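Local coordinates for esterase (Sinorhizobium meliloti 1021, PDB 4TX1), which is a carbohydrate acetylesterase of the SGNH-hydrolase family and probably hydrolyses acetyl and related ester bonds, at residues 17-22 with 95-100; 23-28 with 59-64. All coordinates share one frame; numbering follows the deposited sequence.

How the contacts relate
Both contacts are buried and their centres lie about 9 Å apart, but at different depths. Contact 1 is at the core, about 2 Å from the centre of the chain, and pairs two strands of the main parallel sheet. Contact 2, about 8 Å from that centre, sets helix 22-25 and strand 27-28 against the end of strand 53-59 and the loop that follows, where a second subunit comes within reach. Contact 1 is held by backbone hydrogen bonds, apolar side chains and two waters; contact 2 by van der Waals packing of an asparagine amide and a glycine against aromatic rings and helix backbone. They join at G20, whose O probably accepts from L60 N and R63 NH1.

Contact 1 of 2, residues 17-22 with 95-100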
ATOM      1  N   LEU A  17      23.568  -5.707  13.250  1.00 15.60           N
ATOM      2  CA  LEU A  17      22.666  -6.072  12.141  1.00 16.03           C
ATOM      3  C   LEU A  17      23.362  -5.850  10.829  1.00 13.80           C
ATOM      4  O   LEU A  17      23.885  -4.745  10.550  1.00 14.79           O
ATOM      5  CB  LEU A  17      21.353  -5.251  12.181  1.00 16.65           C
ATOM      6  CG  LEU A  17      20.372  -5.392  10.975  1.00 16.58           C
ATOM      7  CD1 LEU A  17      19.718  -6.763  11.003  1.00 14.94           C
ATOM      8  CD2 LEU A  17      19.377  -4.224  11.091  1.00 15.26           C
ATOM      9  N   CYS A  18      23.295  -6.874   9.985  1.00 13.56           N
ATOM     10  CA  CYS A  18      23.868  -6.845   8.646  1.00 11.92           C
ATOM     11  C   CYS A  18      22.740  -6.832   7.611  1.00 13.21           C
ATOM     12  O   CYS A  18      22.027  -7.831   7.449  1.00 14.98           O
ATOM     13  CB  CYS A  18      24.737  -8.013   8.351  1.00 14.52           C
ATOM     14  SG  CYS A  18      26.117  -8.190   9.561  1.00 16.53           S
ATOM     15  N   TYR A  19      22.535  -5.681   7.032  1.00 12.73           N
ATOM     16  CA  TYR A  19      21.396  -5.443   6.101  1.00 11.43           C
ATOM     17  C   TYR A  19      21.860  -5.336   4.726  1.00 11.19           C
ATOM     18  O   TYR A  19      22.558  -4.377   4.312  1.00 14.02           O
ATOM     19  CB  TYR A  19      20.662  -4.177   6.537  1.00 11.86           C
ATOM     20  CG  TYR A  19      19.251  -3.971   5.956  1.00 11.61           C
ATOM     21  CD1 TYR A  19      18.206  -4.821   6.336  1.00 12.04           C
ATOM     22  CD2 TYR A  19      18.977  -2.968   5.053  1.00 11.15           C
ATOM     23  CE1 TYR A  19      16.902  -4.612   5.902  1.00 11.00           C
ATOM     24  CE2 TYR A  19      17.668  -2.810   4.516  1.00 11.34           C
ATOM     25  CZ  TYR A  19      16.640  -3.613   4.990  1.00 10.82           C
ATOM     26  OH  TYR A  19      15.339  -3.451   4.564  1.00 10.93           O
ATOM     27  N   GLY A  20      21.488  -6.329   3.895  1.00 11.71           N
ATOM     28  CA  GLY A  20      21.972  -6.350   2.540  1.00 11.74           C
ATOM     29  C   GLY A  20      21.117  -7.164   1.574  1.00 11.52           C
ATOM     30  O   GLY A  20      19.919  -7.375   1.823  1.00 11.10           O
ATOM     31  N   ASP A  21      21.747  -7.576   0.472  1.00 10.72           N
ATOM     32  CA  ASP A  21      21.102  -8.205  -0.670  1.00 12.08           C
ATOM     33  C   ASP A  21      21.650  -9.628  -0.836  1.00 11.00           C
ATOM     34  O   ASP A  21      22.010 -10.259   0.159  1.00 11.71           O
ATOM     35  CB  ASP A  21      21.167  -7.322  -1.890  1.00 11.47           C
ATOM     36  CG  ASP A  21      22.614  -7.020  -2.333  1.00 14.13           C
ATOM     37  OD1 ASP A  21      23.484  -7.802  -1.922  1.00 14.23           O
ATOM     38  OD2 ASP A  21      22.826  -5.970  -2.972  1.00 16.89           O
ATOM     39  N   SER A  22      21.659 -10.129  -2.054  1.00 11.98           N
ATOM     40  CA  SER A  22      22.020 -11.548  -2.298  1.00 11.90           C
ATOM     41  C   SER A  22      23.522 -11.726  -1.970  1.00 11.80           C
ATOM     42  O   SER A  22      23.899 -12.862  -1.624  1.00 11.10           O
ATOM     43  CB  SER A  22      21.779 -11.963  -3.719  1.00 13.82           C
ATOM     44  OG  SER A  22      22.679 -11.270  -4.589  1.00 18.79           O
ATOM     45  N   ILE A  95      24.663  -1.053  12.853  1.00 15.37           N
ATOM     46  CA  ILE A  95      23.970  -1.508  11.613  1.00 15.33           C
ATOM     47  C   ILE A  95      25.043  -1.436  10.548  1.00 13.96           C
ATOM     48  O   ILE A  95      25.683  -0.366  10.357  1.00 15.96           O
ATOM     49  CB  ILE A  95      22.767  -0.614  11.279  1.00 16.65           C
ATOM     50  CG1 ILE A  95      21.724  -0.770  12.415  1.00 20.20           C
ATOM     51  CG2 ILE A  95      22.229  -1.068   9.897  1.00 17.06           C
ATOM     52  CD1 ILE A  95      21.696   0.216  13.470  1.00 26.58           C
ATOM     53  N   VAL A  96      25.239  -2.527   9.822  1.00 14.93           N
ATOM     54  CA  VAL A  96      26.133  -2.583   8.668  1.00 13.53           C
ATOM     55  C   VAL A  96      25.313  -2.707   7.377  1.00 14.41           C
ATOM     56  O   VAL A  96      24.609  -3.719   7.232  1.00 14.54           O
ATOM     57  CB  VAL A  96      27.089  -3.811   8.762  1.00 13.78           C
ATOM     58  CG1 VAL A  96      28.115  -3.770   7.578  1.00 14.56           C
ATOM     59  CG2 VAL A  96      27.766  -3.749  10.169  1.00 13.64           C
ATOM     60  N   PHE A  97      25.424  -1.738   6.488  1.00 14.58           N
ATOM     61  CA  PHE A  97      24.724  -1.759   5.200  1.00 13.63           C
ATOM     62  C   PHE A  97      25.674  -2.224   4.108  1.00 15.40           C
ATOM     63  O   PHE A  97      26.808  -1.737   3.988  1.00 15.48           O
ATOM     64  CB  PHE A  97      24.221  -0.401   4.802  1.00 13.95           C
ATOM     65  CG  PHE A  97      23.102   0.137   5.688  1.00 14.06           C
ATOM     66  CD1 PHE A  97      21.884  -0.515   5.720  1.00 13.64           C
ATOM     67  CD2 PHE A  97      23.235   1.279   6.439  1.00 13.49           C
ATOM     68  CE1 PHE A  97      20.857  -0.045   6.456  1.00 12.88           C
ATOM     69  CE2 PHE A  97      22.204   1.813   7.175  1.00 13.85           C
ATOM     70  CZ  PHE A  97      21.005   1.104   7.246  1.00 13.02           C
ATOM     71  N   MET A  98      25.209  -3.173   3.326  1.00 14.11           N
ATOM     72  CA  MET A  98      25.875  -3.424   2.054  1.00 12.71           C
ATOM     73  C   MET A  98      24.857  -3.562   0.921  1.00 13.95           C
ATOM     74  O   MET A  98      24.320  -4.667   0.641  1.00 14.30           O
ATOM     75  CB  MET A  98      26.871  -4.623   2.118  1.00 15.52           C
ATOM     76  CG  MET A  98      27.745  -4.630   0.871  1.00 16.55           C
ATOM     77  SD  MET A  98      29.149  -5.785   0.901  1.00 19.43           S
ATOM     78  CE  MET A  98      28.275  -7.304   0.556  1.00 18.81           C
ATOM     79  N   LEU A  99      24.537  -2.436   0.298  1.00 12.94           N
ATOM     80  CA  LEU A  99      23.520  -2.370  -0.734  1.00 12.35           C
ATOM     81  C   LEU A  99      23.978  -1.447  -1.820  1.00 12.16           C
ATOM     82  O   LEU A  99      24.839  -0.589  -1.599  1.00 13.92           O
ATOM     83  CB  LEU A  99      22.168  -1.896  -0.137  1.00 10.83           C
ATOM     84  CG  LEU A  99      21.434  -2.819   0.793  1.00 10.48           C
ATOM     85  CD1 LEU A  99      20.219  -2.083   1.455  1.00 11.11           C
ATOM     86  CD2 LEU A  99      20.982  -4.055   0.039  1.00 12.57           C
ATOM     87  N   GLY A 100      23.410  -1.645  -3.002  1.00 12.29           N
ATOM     88  CA  GLY A 100      23.594  -0.837  -4.197  1.00 13.40           C
ATOM     89  C   GLY A 100      23.729  -1.609  -5.482  1.00 12.81           C
ATOM     90  O   GLY A 100      23.541  -1.029  -6.559  1.00 12.44           O
TER
HETATM   91  O   HOH W   1      21.536  -3.769  -3.634  1.00 12.37           O
HETATM   92  O   HOH W   2      24.752  -7.233   0.321  1.00 14.86           O
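CD2 of Y19 lies in the plane of the F97 ring, at its edge and 3.7 Å from F97 CE1, so the two rings meet without stacking. One face of the F97 ring carries CG2 of I95, 3.7 Å above the plane and shifted toward the rim. The Y19 ring, placed here with CG anti to the backbone N (chi1 -164°), is also met obliquely by L99, whose CD1 is 3.9 Å from Y19 CD2; at its far end, Y19 OH is hydrogen-bonded to G78 O. The other branch of L99, CD2, presses on the backbone 3.5 Å from G20 C and passes beside D21 CB. An alanine in place of L99 would probably open a gap over G20 and deprive the Y19 ring of one of its supports.

Behind these side chains, strands 14-20 and 94-98 run parallel inside the five-stranded sheet of the α/β/α SGNH fold, and the axes of segments 17-20 and 95-98 approach to 4.8 Å. Helices 78-89 and 112-127 cover the face bearing L17, Y19, I95 and F97, while W41 of helix 41-49 meets C18, V96 and M98 on the other. V96 N donates to L17 O, Y19 N to V96 O, and M98 N to Y19 O at 3.1 Å. Beyond G20, water takes over: one molecule links D21 N to M98 O, another donates to D21 OD2 (2.6 Å) and accepts from G100 N. D21 OD1 caps L23 N, starting the helix that carries S22, probably the nucleophile of the GDS motif, with a weak hydrogen bond to H202 NE2.

Contact 2 of 2, residues 23-28 with 59-64; sequences LTWGYD and GLNGRT
N61 stands its side-chain amide almost upright on W25, the amide and indole planes 85° apart. With W25 CG anti to the backbone N (chi1 -175°), the indole is brought alongside N61. ND2 lies over one face of the indole, 3.5 Å above its plane and offset toward the rim, nearest W25 CE3, while OD1 approaches the root of the side chain, 3.2 Å from W25 CB. The same ND2 is 3.9 Å from Y27 CD1, so it meets a face of W25 and the edge of Y27. Beside it G59 passes close to the helix: its CA is 4.3 Å from W25 CA, and a CB here would clash with W25 N and T24 C.

In the next shell, a type II turn from L60 to R63, closed by R63 N to L60 O at 3.1 Å, presents N61; G62, at positive phi (85°), occupies its third position. N61 also touches S22, the probable catalytic serine, and Y27 stacks on the ring of H202, probably the histidine of the same triad. The turn glycine G62 and N102, whose ND2 donates to R63 O, are placed consistently with the glycine and asparagine that help form the oxyanion hole in SGNH hydrolases.

Helix 22-25, directly after the central strand 14-20, touches both the end of strand 53-59, at G59, and strand 94-98, at M98, with T24 OG1 hydrogen-bonded to W41 NE1 of helix 41-49.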
ATOM      1  N   LEU A  23      24.295 -10.669  -1.969  1.00 12.72           N
ATOM      2  CA  LEU A  23      25.681 -10.794  -1.534  1.00 13.72           C
ATOM      3  C   LEU A  23      25.794 -11.120  -0.053  1.00 13.85           C
ATOM      4  O   LEU A  23      26.741 -11.712   0.326  1.00 14.42           O
ATOM      5  CB  LEU A  23      26.470  -9.526  -1.811  1.00 20.00           C
ATOM      6  CG  LEU A  23      26.967  -9.364  -3.206  1.00 20.00           C
ATOM      7  CD1 LEU A  23      26.001  -9.682  -4.265  1.00 20.00           C
ATOM      8  CD2 LEU A  23      27.584  -8.024  -3.453  1.00 20.00           C
ATOM      9  N   THR A  24      24.837 -10.681   0.765  1.00 12.06           N
ATOM     10  CA  THR A  24      24.770 -10.951   2.159  1.00 12.36           C
ATOM     11  C   THR A  24      24.021 -12.232   2.455  1.00 13.15           C
ATOM     12  O   THR A  24      24.410 -12.957   3.365  1.00 14.90           O
ATOM     13  CB  THR A  24      24.131  -9.737   2.877  1.00 13.13           C
ATOM     14  OG1 THR A  24      24.951  -8.599   2.624  1.00 13.22           O
ATOM     15  CG2 THR A  24      23.980  -9.895   4.353  1.00 14.57           C
ATOM     16  N   TRP A  25      22.951 -12.512   1.661  1.00 12.16           N
ATOM     17  CA  TRP A  25      22.282 -13.822   1.707  1.00 12.83           C
ATOM     18  C   TRP A  25      23.328 -14.928   1.476  1.00 13.29           C
ATOM     19  O   TRP A  25      23.306 -15.943   2.139  1.00 12.81           O
ATOM     20  CB  TRP A  25      21.202 -13.902   0.642  1.00 13.35           C
ATOM     21  CG  TRP A  25      20.356 -15.133   0.650  1.00 12.17           C
ATOM     22  CD1 TRP A  25      19.409 -15.414   1.545  1.00 12.56           C
ATOM     23  CD2 TRP A  25      20.357 -16.197  -0.287  1.00 12.90           C
ATOM     24  NE1 TRP A  25      18.782 -16.585   1.241  1.00 13.14           N
ATOM     25  CE2 TRP A  25      19.359 -17.104   0.116  1.00 12.90           C
ATOM     26  CE3 TRP A  25      21.093 -16.473  -1.441  1.00 13.96           C
ATOM     27  CZ2 TRP A  25      19.066 -18.260  -0.580  1.00 12.68           C
ATOM     28  CZ3 TRP A  25      20.779 -17.641  -2.178  1.00 13.41           C
ATOM     29  CH2 TRP A  25      19.785 -18.512  -1.727  1.00 14.04           C
ATOM     30  N   GLY A  26      24.190 -14.701   0.497  1.00 13.83           N
ATOM     31  CA  GLY A  26      25.239 -15.699   0.131  1.00 15.32           C
ATOM     32  C   GLY A  26      24.862 -16.475  -1.144  1.00 15.25           C
ATOM     33  O   GLY A  26      24.767 -17.676  -1.168  1.00 16.42           O
ATOM     34  N   TYR A  27      24.702 -15.761  -2.243  1.00 15.67           N
ATOM     35  CA  TYR A  27      24.364 -16.363  -3.528  1.00 15.06           C
ATOM     36  C   TYR A  27      25.531 -17.029  -4.256  1.00 15.39           C
ATOM     37  O   TYR A  27      26.486 -16.411  -4.580  1.00 16.39           O
ATOM     38  CB  TYR A  27      23.648 -15.367  -4.464  1.00 20.00           C
ATOM     39  CG  TYR A  27      22.963 -16.037  -5.617  1.00 20.00           C
ATOM     40  CD1 TYR A  27      21.647 -16.389  -5.543  1.00 20.00           C
ATOM     41  CD2 TYR A  27      23.624 -16.317  -6.790  1.00 20.00           C
ATOM     42  CE1 TYR A  27      21.025 -17.053  -6.566  1.00 20.00           C
ATOM     43  CE2 TYR A  27      22.995 -16.966  -7.825  1.00 20.00           C
ATOM     44  CZ  TYR A  27      21.697 -17.337  -7.699  1.00 20.00           C
ATOM     45  OH  TYR A  27      21.028 -17.972  -8.686  1.00 20.00           O
ATOM     46  N   ASP A  28      25.383 -18.313  -4.512  1.00 17.47           N
ATOM     47  CA  ASP A  28      26.442 -19.142  -5.208  1.00 16.31           C
ATOM     48  C   ASP A  28      25.995 -19.240  -6.661  1.00 16.94           C
ATOM     49  O   ASP A  28      25.067 -19.998  -7.049  1.00 18.76           O
ATOM     50  CB  ASP A  28      26.464 -20.540  -4.597  1.00 16.54           C
ATOM     51  CG  ASP A  28      27.260 -21.523  -5.456  1.00 20.01           C
ATOM     52  OD1 ASP A  28      28.151 -21.058  -6.206  1.00 20.12           O
ATOM     53  OD2 ASP A  28      26.926 -22.710  -5.400  1.00 23.35           O
ATOM     54  N   GLY A  59      20.033 -10.544   4.716  1.00 12.33           N
ATOM     55  CA  GLY A  59      20.279 -10.395   3.306  1.00 12.49           C
ATOM     56  C   GLY A  59      19.137 -10.955   2.492  1.00 13.05           C
ATOM     57  O   GLY A  59      18.771 -12.139   2.576  1.00 13.53           O
ATOM     58  N   LEU A  60      18.596 -10.109   1.666  1.00 12.61           N
ATOM     59  CA  LEU A  60      17.466 -10.418   0.765  1.00 11.05           C
ATOM     60  C   LEU A  60      17.829 -10.292  -0.688  1.00 10.96           C
ATOM     61  O   LEU A  60      18.224  -9.244  -1.169  1.00 10.88           O
ATOM     62  CB  LEU A  60      16.250  -9.469   1.063  1.00 10.94           C
ATOM     63  CG  LEU A  60      15.019  -9.675   0.154  1.00 10.28           C
ATOM     64  CD1 LEU A  60      14.363 -11.017   0.510  1.00  9.94           C
ATOM     65  CD2 LEU A  60      13.973  -8.541   0.366  1.00 11.39           C
ATOM     66  N   ASN A  61      17.667 -11.376  -1.433  1.00 10.54           N
ATOM     67  CA  ASN A  61      17.999 -11.368  -2.830  1.00 10.67           C
ATOM     68  C   ASN A  61      17.187 -10.300  -3.632  1.00 11.04           C
ATOM     69  O   ASN A  61      15.959 -10.265  -3.497  1.00 12.51           O
ATOM     70  CB  ASN A  61      17.819 -12.701  -3.481  1.00 10.99           C
ATOM     71  CG  ASN A  61      18.845 -13.748  -3.013  1.00 12.43           C
ATOM     72  OD1 ASN A  61      19.636 -13.493  -2.096  1.00 13.52           O
ATOM     73  ND2 ASN A  61      18.700 -14.977  -3.501  1.00 13.62           N
ATOM     74  N   GLY A  62      17.885  -9.442  -4.340  1.00 11.45           N
ATOM     75  CA  GLY A  62      17.332  -8.370  -5.147  1.00 11.49           C
ATOM     76  C   GLY A  62      17.035  -7.061  -4.388  1.00 10.24           C
ATOM     77  O   GLY A  62      16.458  -6.156  -4.931  1.00 11.83           O
ATOM     78  N   ARG A  63      17.365  -6.999  -3.123  1.00  9.51           N
ATOM     79  CA  ARG A  63      17.021  -5.839  -2.352  1.00  9.20           C
ATOM     80  C   ARG A  63      17.722  -4.596  -2.908  1.00 10.82           C
ATOM     81  O   ARG A  63      18.876  -4.653  -3.142  1.00 10.61           O
ATOM     82  CB  ARG A  63      17.431  -6.022  -0.901  1.00 20.00           C
ATOM     83  CG  ARG A  63      17.269  -4.795  -0.028  1.00 20.00           C
ATOM     84  CD  ARG A  63      17.493  -5.070   1.444  1.00 20.00           C
ATOM     85  NE  ARG A  63      16.352  -5.646   2.103  1.00 20.00           N
ATOM     86  CZ  ARG A  63      16.411  -6.489   3.122  1.00 20.00           C
ATOM     87  NH1 ARG A  63      17.557  -6.984   3.551  1.00 20.00           N
ATOM     88  NH2 ARG A  63      15.311  -6.899   3.658  1.00 20.00           N
ATOM     89  N   THR A  64      16.974  -3.509  -3.077  1.00 10.09           N
ATOM     90  CA  THR A  64      17.472  -2.236  -3.511  1.00 10.99           C
ATOM     91  C   THR A  64      17.610  -1.323  -2.279  1.00 11.31           C
ATOM     92  O   THR A  64      17.116  -1.643  -1.176  1.00 11.38           O
ATOM     93  CB  THR A  64      16.507  -1.554  -4.459  1.00 10.75           C
ATOM     94  OG1 THR A  64      15.360  -1.077  -3.680  1.00 11.85           O
ATOM     95  CG2 THR A  64      16.041  -2.521  -5.602  1.00 12.37           C
TER